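Local coordinates for protein inner kinetochore subunit cnp3 (Schizosaccharomyces pombe, PDB 6O2D) that forms part of the inner kinetochore network on centromeric DNA that supports outer kinetochore assembly, seen here as its dimeric C-terminal cupin domain, at the interface of chains A and B. Sequence-based numbering; all coordinates share one arbitrary frame. Chains: chain A/B, Inner kinetochore subunit cnp3.

Contact 1: the interface of chains A and B. Residues chain A 92, 94, 111-112, 136; chain B 92, 94, 111-112, 136.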
ATOM      1  N   CYS A  92       1.164  -6.555  -1.894  1.00 46.08           N
ATOM      2  CA  CYS A  92       1.582  -6.637  -3.284  1.00 49.57           C
ATOM      3  C   CYS A  92       2.685  -7.687  -3.378  1.00 57.26           C
ATOM      4  O   CYS A  92       3.654  -7.621  -2.615  1.00 58.37           O
ATOM      5  CB  CYS A  92       2.086  -5.254  -3.728  1.00 49.90           C
ATOM      6  SG  CYS A  92       2.560  -5.146  -5.428  1.00 64.32           S
ATOM      7  N   LEU A  94       5.763  -9.460  -4.824  1.00 51.86           N
ATOM      8  CA  LEU A  94       6.906  -9.223  -5.695  1.00 56.57           C
ATOM      9  C   LEU A  94       7.542 -10.518  -6.174  1.00 61.69           C
ATOM     10  O   LEU A  94       8.175 -10.543  -7.241  1.00 64.43           O
ATOM     11  CB  LEU A  94       7.954  -8.375  -4.981  1.00 49.37           C
ATOM     12  CG  LEU A  94       7.385  -7.164  -4.239  1.00 54.72           C
ATOM     13  CD1 LEU A  94       8.523  -6.351  -3.665  1.00 51.62           C
ATOM     14  CD2 LEU A  94       6.503  -6.297  -5.144  1.00 46.54           C
ATOM     15  N   LYS A 111       3.086 -13.741  -8.324  1.00 55.42           N
ATOM     16  CA  LYS A 111       3.778 -12.485  -8.568  1.00 57.17           C
ATOM     17  C   LYS A 111       2.879 -11.528  -9.349  1.00 62.54           C
ATOM     18  O   LYS A 111       2.190 -11.930 -10.289  1.00 80.10           O
ATOM     19  CB  LYS A 111       5.083 -12.756  -9.320  1.00 52.33           C
ATOM     20  CG  LYS A 111       5.780 -11.522  -9.854  1.00 68.17           C
ATOM     21  CD  LYS A 111       7.166 -11.860 -10.387  1.00 72.79           C
ATOM     22  CE  LYS A 111       7.861 -10.638 -10.987  1.00 72.39           C
ATOM     23  NZ  LYS A 111       7.254 -10.233 -12.287  1.00 75.03           N
ATOM     24  N   ASP A 112       2.877 -10.263  -8.927  1.00 54.67           N
ATOM     25  CA  ASP A 112       2.106  -9.169  -9.524  1.00 57.80           C
ATOM     26  C   ASP A 112       0.624  -9.259  -9.194  1.00 55.18           C
ATOM     27  O   ASP A 112      -0.208  -8.633  -9.863  1.00 63.15           O
ATOM     28  CB  ASP A 112       2.303  -9.087 -11.040  1.00 73.09           C
ATOM     29  CG  ASP A 112       3.718  -8.712 -11.416  1.00 87.96           C
ATOM     30  OD1 ASP A 112       4.376  -8.017 -10.609  1.00 83.65           O
ATOM     31  OD2 ASP A 112       4.181  -9.142 -12.495  1.00 96.10           O
ATOM     32  N   TYR A 136       5.309  -6.494  -0.435  1.00 50.79           N
ATOM     33  CA  TYR A 136       5.213  -5.124   0.024  1.00 48.38           C
ATOM     34  C   TYR A 136       3.844  -5.001   0.663  1.00 41.31           C
ATOM     35  O   TYR A 136       2.832  -5.300   0.019  1.00 54.09           O
ATOM     36  CB  TYR A 136       5.369  -4.126  -1.123  1.00 45.39           C
ATOM     37  CG  TYR A 136       5.044  -2.716  -0.712  1.00 49.54           C
ATOM     38  CD1 TYR A 136       5.867  -2.023   0.165  1.00 57.05           C
ATOM     39  CD2 TYR A 136       3.904  -2.080  -1.184  1.00 57.11           C
ATOM     40  CE1 TYR A 136       5.567  -0.727   0.552  1.00 42.45           C
ATOM     41  CE2 TYR A 136       3.595  -0.783  -0.804  1.00 52.14           C
ATOM     42  CZ  TYR A 136       4.431  -0.116   0.065  1.00 46.48           C
ATOM     43  OH  TYR A 136       4.125   1.166   0.453  1.00 56.31           O
TER
ATOM     44  N   CYS B  92       4.799   1.235  -5.349  1.00 57.50           N
ATOM     45  CA  CYS B  92       5.701   0.099  -5.491  1.00 50.40           C
ATOM     46  C   CYS B  92       5.864  -0.208  -6.971  1.00 58.23           C
ATOM     47  O   CYS B  92       4.873  -0.416  -7.682  1.00 67.39           O
ATOM     48  CB  CYS B  92       5.185  -1.129  -4.737  1.00 52.92           C
ATOM     49  SG  CYS B  92       6.323  -2.551  -4.859  1.00 64.19           S
ATOM     50  N   LEU B  94       6.628  -2.337  -9.985  1.00 70.34           N
ATOM     51  CA  LEU B  94       6.627  -3.741 -10.355  1.00 65.64           C
ATOM     52  C   LEU B  94       7.453  -4.021 -11.595  1.00 72.17           C
ATOM     53  O   LEU B  94       7.985  -5.127 -11.725  1.00 84.03           O
ATOM     54  CB  LEU B  94       5.191  -4.222 -10.573  1.00 58.26           C
ATOM     55  CG  LEU B  94       4.229  -4.055  -9.392  1.00 62.95           C
ATOM     56  CD1 LEU B  94       2.979  -4.860  -9.641  1.00 64.76           C
ATOM     57  CD2 LEU B  94       4.877  -4.464  -8.074  1.00 58.84           C
ATOM     58  N   LYS B 111      12.392  -2.162 -10.457  1.00 82.17           N
ATOM     59  CA  LYS B 111      11.580  -3.170  -9.795  1.00 68.11           C
ATOM     60  C   LYS B 111      11.998  -3.360  -8.345  1.00 67.32           C
ATOM     61  O   LYS B 111      13.185  -3.356  -8.012  1.00 80.15           O
ATOM     62  CB  LYS B 111      11.712  -4.507 -10.548  1.00 82.83           C
ATOM     63  CG  LYS B 111      11.238  -5.748  -9.774  1.00 83.65           C
ATOM     64  CD  LYS B 111      10.409  -6.710 -10.629  1.00 80.31           C
ATOM     65  CE  LYS B 111       9.607  -7.694  -9.760  1.00 79.55           C
ATOM     66  NZ  LYS B 111       8.100  -7.539  -9.833  1.00 59.86           N
ATOM     67  N   ASP B 112      10.992  -3.460  -7.478  1.00 65.56           N
ATOM     68  CA  ASP B 112      11.132  -3.695  -6.044  1.00 74.59           C
ATOM     69  C   ASP B 112      11.615  -2.468  -5.291  1.00 72.85           C
ATOM     70  O   ASP B 112      12.073  -2.582  -4.151  1.00 64.93           O
ATOM     71  CB  ASP B 112      12.041  -4.898  -5.757  1.00 78.39           C
ATOM     72  CG  ASP B 112      11.423  -6.202  -6.207  1.00 84.51           C
ATOM     73  OD1 ASP B 112      10.257  -6.185  -6.658  1.00 85.42           O
ATOM     74  OD2 ASP B 112      12.097  -7.247  -6.099  1.00 92.30           O
ATOM     75  N   TYR B 136       2.033  -0.253  -8.342  1.00 45.14           N
ATOM     76  CA  TYR B 136       0.998  -0.434  -7.334  1.00 59.47           C
ATOM     77  C   TYR B 136       0.999   0.776  -6.405  1.00 59.66           C
ATOM     78  O   TYR B 136       2.015   1.058  -5.760  1.00 63.54           O
ATOM     79  CB  TYR B 136       1.244  -1.721  -6.546  1.00 45.64           C
ATOM     80  CG  TYR B 136       0.320  -1.883  -5.371  1.00 50.83           C
ATOM     81  CD1 TYR B 136      -1.038  -2.089  -5.565  1.00 54.04           C
ATOM     82  CD2 TYR B 136       0.796  -1.824  -4.070  1.00 50.26           C
ATOM     83  CE1 TYR B 136      -1.893  -2.242  -4.506  1.00 48.53           C
ATOM     84  CE2 TYR B 136      -0.063  -1.975  -2.995  1.00 48.81           C
ATOM     85  CZ  TYR B 136      -1.403  -2.182  -3.225  1.00 42.40           C
ATOM     86  OH  TYR B 136      -2.272  -2.326  -2.173  1.00 42.03           O
TER

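Contact 2: the interface of chains A and B. Residues chain A 39-42, 94; chain B 112-113.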
ATOM      1  N   TYR A  39      13.163   3.283  -0.553  1.00 75.53           N
ATOM      2  CA  TYR A  39      13.992   2.126  -0.267  1.00 73.21           C
ATOM      3  C   TYR A  39      14.032   1.211  -1.482  1.00 70.18           C
ATOM      4  O   TYR A  39      13.065   1.118  -2.242  1.00 75.94           O
ATOM      5  CB  TYR A  39      13.465   1.317   0.922  1.00 64.29           C
ATOM      6  CG  TYR A  39      13.586   1.933   2.300  1.00 59.92           C
ATOM      7  CD1 TYR A  39      14.749   1.804   3.045  1.00 61.99           C
ATOM      8  CD2 TYR A  39      12.504   2.581   2.887  1.00 62.53           C
ATOM      9  CE1 TYR A  39      14.842   2.336   4.322  1.00 73.27           C
ATOM     10  CE2 TYR A  39      12.585   3.106   4.165  1.00 62.78           C
ATOM     11  CZ  TYR A  39      13.756   2.985   4.877  1.00 73.70           C
ATOM     12  OH  TYR A  39      13.835   3.518   6.143  1.00 84.33           O
ATOM     13  N   SER A  40      15.167   0.548  -1.668  1.00 78.76           N
ATOM     14  CA  SER A  40      15.256  -0.595  -2.572  1.00 79.98           C
ATOM     15  C   SER A  40      15.073  -1.858  -1.738  1.00 69.25           C
ATOM     16  O   SER A  40      15.970  -2.238  -0.978  1.00 62.31           O
ATOM     17  CB  SER A  40      16.590  -0.619  -3.312  1.00 86.00           C
ATOM     18  OG  SER A  40      17.492  -1.515  -2.684  1.00 91.15           O
ATOM     19  N   LEU A  41      13.917  -2.505  -1.881  1.00 65.71           N
ATOM     20  CA  LEU A  41      13.597  -3.655  -1.038  1.00 67.19           C
ATOM     21  C   LEU A  41      14.660  -4.753  -1.030  1.00 77.71           C
ATOM     22  O   LEU A  41      14.929  -5.293   0.057  1.00 80.96           O
ATOM     23  CB  LEU A  41      12.231  -4.216  -1.455  1.00 62.27           C
ATOM     24  CG  LEU A  41      11.087  -3.250  -1.174  1.00 66.16           C
ATOM     25  CD1 LEU A  41       9.738  -3.906  -1.370  1.00 60.13           C
ATOM     26  CD2 LEU A  41      11.225  -2.749   0.231  1.00 62.48           C
ATOM     27  N   PRO A  42      15.291  -5.134  -2.151  1.00 77.48           N
ATOM     28  CA  PRO A  42      16.334  -6.173  -2.076  1.00 73.98           C
ATOM     29  C   PRO A  42      17.447  -5.873  -1.085  1.00 84.45           C
ATOM     30  O   PRO A  42      18.022  -6.812  -0.519  1.00 88.69           O
ATOM     31  CB  PRO A  42      16.862  -6.238  -3.515  1.00 66.81           C
ATOM     32  CG  PRO A  42      15.721  -5.844  -4.347  1.00 72.74           C
ATOM     33  CD  PRO A  42      14.979  -4.791  -3.552  1.00 79.20           C
ATOM     34  N   LEU A  94       5.763  -9.460  -4.824  1.00 51.86           N
ATOM     35  CA  LEU A  94       6.906  -9.223  -5.695  1.00 56.57           C
ATOM     36  C   LEU A  94       7.542 -10.518  -6.174  1.00 61.69           C
ATOM     37  O   LEU A  94       8.175 -10.543  -7.241  1.00 64.43           O
ATOM     38  CB  LEU A  94       7.954  -8.375  -4.981  1.00 49.37           C
ATOM     39  CG  LEU A  94       7.385  -7.164  -4.239  1.00 54.72           C
ATOM     40  CD1 LEU A  94       8.523  -6.351  -3.665  1.00 51.62           C
ATOM     41  CD2 LEU A  94       6.503  -6.297  -5.144  1.00 46.54           C
TER
ATOM     42  N   ASP B 112      10.992  -3.460  -7.478  1.00 65.56           N
ATOM     43  CA  ASP B 112      11.132  -3.695  -6.044  1.00 74.59           C
ATOM     44  C   ASP B 112      11.615  -2.468  -5.291  1.00 72.85           C
ATOM     45  O   ASP B 112      12.073  -2.582  -4.151  1.00 64.93           O
ATOM     46  CB  ASP B 112      12.041  -4.898  -5.757  1.00 78.39           C
ATOM     47  CG  ASP B 112      11.423  -6.202  -6.207  1.00 84.51           C
ATOM     48  OD1 ASP B 112      10.257  -6.185  -6.658  1.00 85.42           O
ATOM     49  OD2 ASP B 112      12.097  -7.247  -6.099  1.00 92.30           O
ATOM     50  N   GLY B 113      11.502  -1.290  -5.891  1.00 73.89           N
ATOM     51  CA  GLY B 113      11.733  -0.045  -5.187  1.00 59.75           C
ATOM     52  C   GLY B 113      10.385   0.523  -4.781  1.00 60.86           C
ATOM     53  O   GLY B 113       9.389   0.340  -5.481  1.00 62.43           O
TER

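Contact 3: the interface of chains A and B. Residues chain A 64-65, 142-145; chain B 141-145.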
ATOM      1  N   PRO A  64      -0.798   8.039  13.179  1.00 74.11           N
ATOM      2  CA  PRO A  64      -1.294   6.673  13.445  1.00 66.30           C
ATOM      3  C   PRO A  64      -2.034   6.036  12.264  1.00 71.18           C
ATOM      4  O   PRO A  64      -2.593   4.938  12.409  1.00 85.09           O
ATOM      5  CB  PRO A  64      -2.292   6.890  14.576  1.00 64.73           C
ATOM      6  CG  PRO A  64      -2.869   8.249  14.271  1.00 56.75           C
ATOM      7  CD  PRO A  64      -1.847   9.044  13.458  1.00 56.61           C
ATOM      8  N   SER A  65      -2.065   6.713  11.112  1.00 62.65           N
ATOM      9  CA  SER A  65      -2.966   6.331  10.028  1.00 54.80           C
ATOM     10  C   SER A  65      -2.370   5.347   9.026  1.00 60.92           C
ATOM     11  O   SER A  65      -3.130   4.614   8.388  1.00 48.05           O
ATOM     12  CB  SER A  65      -3.459   7.582   9.295  1.00 54.01           C
ATOM     13  OG  SER A  65      -2.510   8.007   8.329  1.00 63.65           O
ATOM     14  N   ASP A 142      -8.810   3.993  10.016  1.00 41.74           N
ATOM     15  CA  ASP A 142      -9.672   5.172   9.991  1.00 52.74           C
ATOM     16  C   ASP A 142      -9.666   5.776  11.394  1.00 52.09           C
ATOM     17  O   ASP A 142     -10.409   5.334  12.276  1.00 48.68           O
ATOM     18  CB  ASP A 142     -11.073   4.796   9.525  1.00 49.09           C
ATOM     19  CG  ASP A 142     -11.954   6.000   9.307  1.00 54.17           C
ATOM     20  OD1 ASP A 142     -12.128   6.775  10.268  1.00 58.71           O
ATOM     21  OD2 ASP A 142     -12.477   6.172   8.184  1.00 57.59           O
ATOM     22  N   THR A 143      -8.846   6.816  11.584  1.00 49.67           N
ATOM     23  CA  THR A 143      -8.601   7.343  12.926  1.00 43.98           C
ATOM     24  C   THR A 143      -9.859   7.944  13.532  1.00 46.79           C
ATOM     25  O   THR A 143     -10.097   7.810  14.738  1.00 58.25           O
ATOM     26  CB  THR A 143      -7.493   8.394  12.893  1.00 61.86           C
ATOM     27  OG1 THR A 143      -7.782   9.361  11.874  1.00 56.86           O
ATOM     28  CG2 THR A 143      -6.146   7.748  12.629  1.00 43.48           C
ATOM     29  N   LEU A 144     -10.678   8.615  12.718  1.00 52.86           N
ATOM     30  CA  LEU A 144     -11.932   9.162  13.231  1.00 59.78           C
ATOM     31  C   LEU A 144     -12.868   8.047  13.692  1.00 67.68           C
ATOM     32  O   LEU A 144     -13.379   8.076  14.818  1.00 65.04           O
ATOM     33  CB  LEU A 144     -12.598  10.032  12.161  1.00 49.40           C
ATOM     34  CG  LEU A 144     -13.914  10.708  12.543  1.00 60.75           C
ATOM     35  CD1 LEU A 144     -13.781  11.519  13.831  1.00 54.13           C
ATOM     36  CD2 LEU A 144     -14.449  11.575  11.406  1.00 57.89           C
ATOM     37  N   GLU A 145     -13.063   7.025  12.848  1.00 73.54           N
ATOM     38  CA  GLU A 145     -13.953   5.920  13.202  1.00 65.01           C
ATOM     39  C   GLU A 145     -13.452   5.182  14.436  1.00 59.28           C
ATOM     40  O   GLU A 145     -14.246   4.804  15.307  1.00 52.98           O
ATOM     41  CB  GLU A 145     -14.096   4.962  12.017  1.00 57.80           C
ATOM     42  CG  GLU A 145     -15.001   3.773  12.279  1.00 58.36           C
ATOM     43  CD  GLU A 145     -16.462   4.152  12.327  1.00 66.40           C
ATOM     44  OE1 GLU A 145     -17.252   3.395  12.927  1.00 63.35           O
ATOM     45  OE2 GLU A 145     -16.825   5.207  11.762  1.00 74.76           O
TER
ATOM     46  N   THR B 141      -5.160   8.827   4.355  1.00 47.33           N
ATOM     47  CA  THR B 141      -5.278  10.114   5.016  1.00 53.43           C
ATOM     48  C   THR B 141      -5.773   9.891   6.437  1.00 55.92           C
ATOM     49  O   THR B 141      -6.362   8.854   6.757  1.00 56.66           O
ATOM     50  CB  THR B 141      -6.203  11.061   4.238  1.00 66.56           C
ATOM     51  OG1 THR B 141      -6.322  12.309   4.937  1.00 64.59           O
ATOM     52  CG2 THR B 141      -7.582  10.429   4.048  1.00 61.65           C
ATOM     53  N   ASP B 142      -5.504  10.874   7.291  1.00 53.94           N
ATOM     54  CA  ASP B 142      -5.843  10.804   8.712  1.00 58.98           C
ATOM     55  C   ASP B 142      -7.201  11.463   8.913  1.00 57.26           C
ATOM     56  O   ASP B 142      -7.306  12.688   8.986  1.00 65.10           O
ATOM     57  CB  ASP B 142      -4.761  11.474   9.549  1.00 57.65           C
ATOM     58  CG  ASP B 142      -4.851  11.114  11.014  1.00 58.30           C
ATOM     59  OD1 ASP B 142      -5.900  11.378  11.641  1.00 58.77           O
ATOM     60  OD2 ASP B 142      -3.865  10.558  11.538  1.00 65.07           O
ATOM     61  N   THR B 143      -8.247  10.640   9.018  1.00 52.31           N
ATOM     62  CA  THR B 143      -9.611  11.157   9.019  1.00 51.08           C
ATOM     63  C   THR B 143      -9.890  12.002  10.253  1.00 60.33           C
ATOM     64  O   THR B 143     -10.607  13.006  10.173  1.00 55.08           O
ATOM     65  CB  THR B 143     -10.604  10.002   8.924  1.00 51.05           C
ATOM     66  OG1 THR B 143     -10.393   9.101  10.019  1.00 55.49           O
ATOM     67  CG2 THR B 143     -10.401   9.252   7.615  1.00 47.53           C
ATOM     68  N   LEU B 144      -9.354  11.603  11.409  1.00 70.53           N
ATOM     69  CA  LEU B 144      -9.513  12.416  12.608  1.00 50.93           C
ATOM     70  C   LEU B 144      -8.810  13.758  12.438  1.00 64.69           C
ATOM     71  O   LEU B 144      -9.389  14.820  12.707  1.00 54.94           O
ATOM     72  CB  LEU B 144      -8.981  11.664  13.831  1.00 50.53           C
ATOM     73  CG  LEU B 144      -9.051  12.347  15.204  1.00 63.00           C
ATOM     74  CD1 LEU B 144     -10.407  12.985  15.460  1.00 55.05           C
ATOM     75  CD2 LEU B 144      -8.731  11.359  16.313  1.00 72.60           C
ATOM     76  N   GLU B 145      -7.564  13.730  11.962  1.00 60.32           N
ATOM     77  CA  GLU B 145      -6.813  14.969  11.783  1.00 72.65           C
ATOM     78  C   GLU B 145      -7.475  15.877  10.757  1.00 65.39           C
ATOM     79  O   GLU B 145      -7.557  17.097  10.956  1.00 69.20           O
ATOM     80  CB  GLU B 145      -5.375  14.652  11.369  1.00 78.31           C
ATOM     81  CG  GLU B 145      -4.391  15.797  11.537  1.00 97.76           C
ATOM     82  CD  GLU B 145      -4.083  16.074  12.999  1.00116.50           C
ATOM     83  OE1 GLU B 145      -4.475  15.259  13.859  1.00120.37           O
ATOM     84  OE2 GLU B 145      -3.419  17.091  13.290  1.00120.20           O
TER

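Contact 1: the interface of chains A and B
A:Cys92 and B:Leu94 touch across the dimer: A:Cys92 is extended on strand 87-95, B:Leu94 at the end of strand 88-95 has turned out of the extended form, and A:Asp112 and B:Asp112 sit in loops with positive phi (74°). A:Cys92 points its thiol sulphur at one methyl of B:Leu94, SG to CD2 3.6 Å. Its CB rests against the ring of B:Tyr136 at CD2, 3.7 Å away. The sulphur stands anti to the backbone N (chi1 -177°), which sends it across to the partner. The twin pairs, B:Cys92 with A:Leu94 and A:Tyr136, repeat this. Between them A:Leu94 and B:Leu94 cross at about a right angle and meet through their CD2 methyls. The other methyl, CD1 of A:Leu94, lies alongside the carboxylate of B:Asp112, 3.5 Å from OD1. At the rim A:Lys111 and B:Lys111 meet tip to tip through their CE carbons. B:Lys111 is bent, and its side-chain amine NZ donates to the carbonyl O of B:Leu94 at 3.1 Å, on a lone pair. The same NZ forms a longer salt bridge to A:Asp112 OD1 (3.8 Å), which likely offsets some of the lysine-lysine repulsion. The patch gives the cupin dimer an apolar centre with a charged rim.

Contact 2: the interface of chains A and B
The main-chain carbonyl O of B:Asp112 accepts a hydrogen bond from the backbone N of A:Leu41, 2.9 Å from N to O. The N-H is moderately straight, 150° at H, and meets the oxygen nearly along the C=O axis. A:Leu41 begins the 3-10 helix 41-43, directly after strand 32-40. Its side chain lies beside the bonded carbonyl. Next to it, the ring of A:Pro42 crosses the B:Asp112 side chain at about a right angle. Its CD meets CB of B:Asp112 at 3.7 Å. B:Asp112 is thus held at its backbone by A:Leu41 and packed at its CB against A:Pro42, while A:Leu94 borders the carboxylate. One residue further on, B:Gly113 forms an antiparallel beta bridge with A:Ser40. The CA of B:Gly113 comes to 3.4 Å from the carbonyl O of A:Tyr39. The lack of a side chain on B:Gly113 probably makes room for this approach. B:Asp112 has 85 Å² of its surface hidden in this patch, far more than any other residue of it. The site brings the end of strand 32-40 in one subunit and the start of strand 113-117 in the other together through a short antiparallel bridge.

Contact 3: the interface of chains A and B
This is a symmetric helix-start to helix-start interface between two copies of the cupin domain, and it ties the subunits of the dimer together through polar bonds. A:Thr143 and B:Thr143 lie at its centre, each the first residue of its helix. The hydroxyl of A:Thr143 donates from OG1 to B:Asp142 OD1 at 2.8 Å. The same OG1 accepts the backbone N-H of B:Leu144, almost straight (167° at H). The hydroxyl of B:Thr143 makes the two-fold-related pair of bonds, with A:Asp142 OD1 and A:Leu144 N. The two OG1 atoms, of A:Thr143 and B:Thr143, also come within 3.2 Å; a bond between them would need one hydroxyl to turn away from its aspartate. Each OG1 stands between the backbone N and the carbonyl carbon (chi1 51° in A:Thr143), which turns it toward the partner helix. A:Asp142 OD1 is gripped from opposite faces of its carboxylate. B:Thr143 OG1 comes from well above the plane. A:Asp142 also caps its own helix, OD1 accepting A:Glu145 N (2.8 Å) on the anti side. An alanine at A:Asp142 would probably leave the B:Thr143 hydroxyl and the A:Glu145 N-H without their acceptor and weaken the helix cap. CB of A:Ser65 packs 3.7 Å from B:Asp142 OD2. A:Leu144 and B:Leu144 cross at about a right angle. The site lies where strand 133-141 passes into helix 143-148 in chain A, and where chain B enters helix 143-149.

Contacts 1 and 2 are neighbours, their C-alpha centres about 8 Å apart, and they share A:Leu94 and B:Asp112. B:Asp112 therefore serves both the apolar centre and the strand-edge pairing. Contact 3 is a separate patch, its C-alpha centre about 26 Å from that of contact 1 and about 28 Å from that of contact 2. Strand 133-141 of chain A connects the two regions: it carries A:Tyr136 of contact 1 and leads into the helix of contact 3. The dimer is thus held at widely spaced places, by apolar packing and beta pairing in one and helix starts in the other. Such spacing should limit rocking of one subunit on the other.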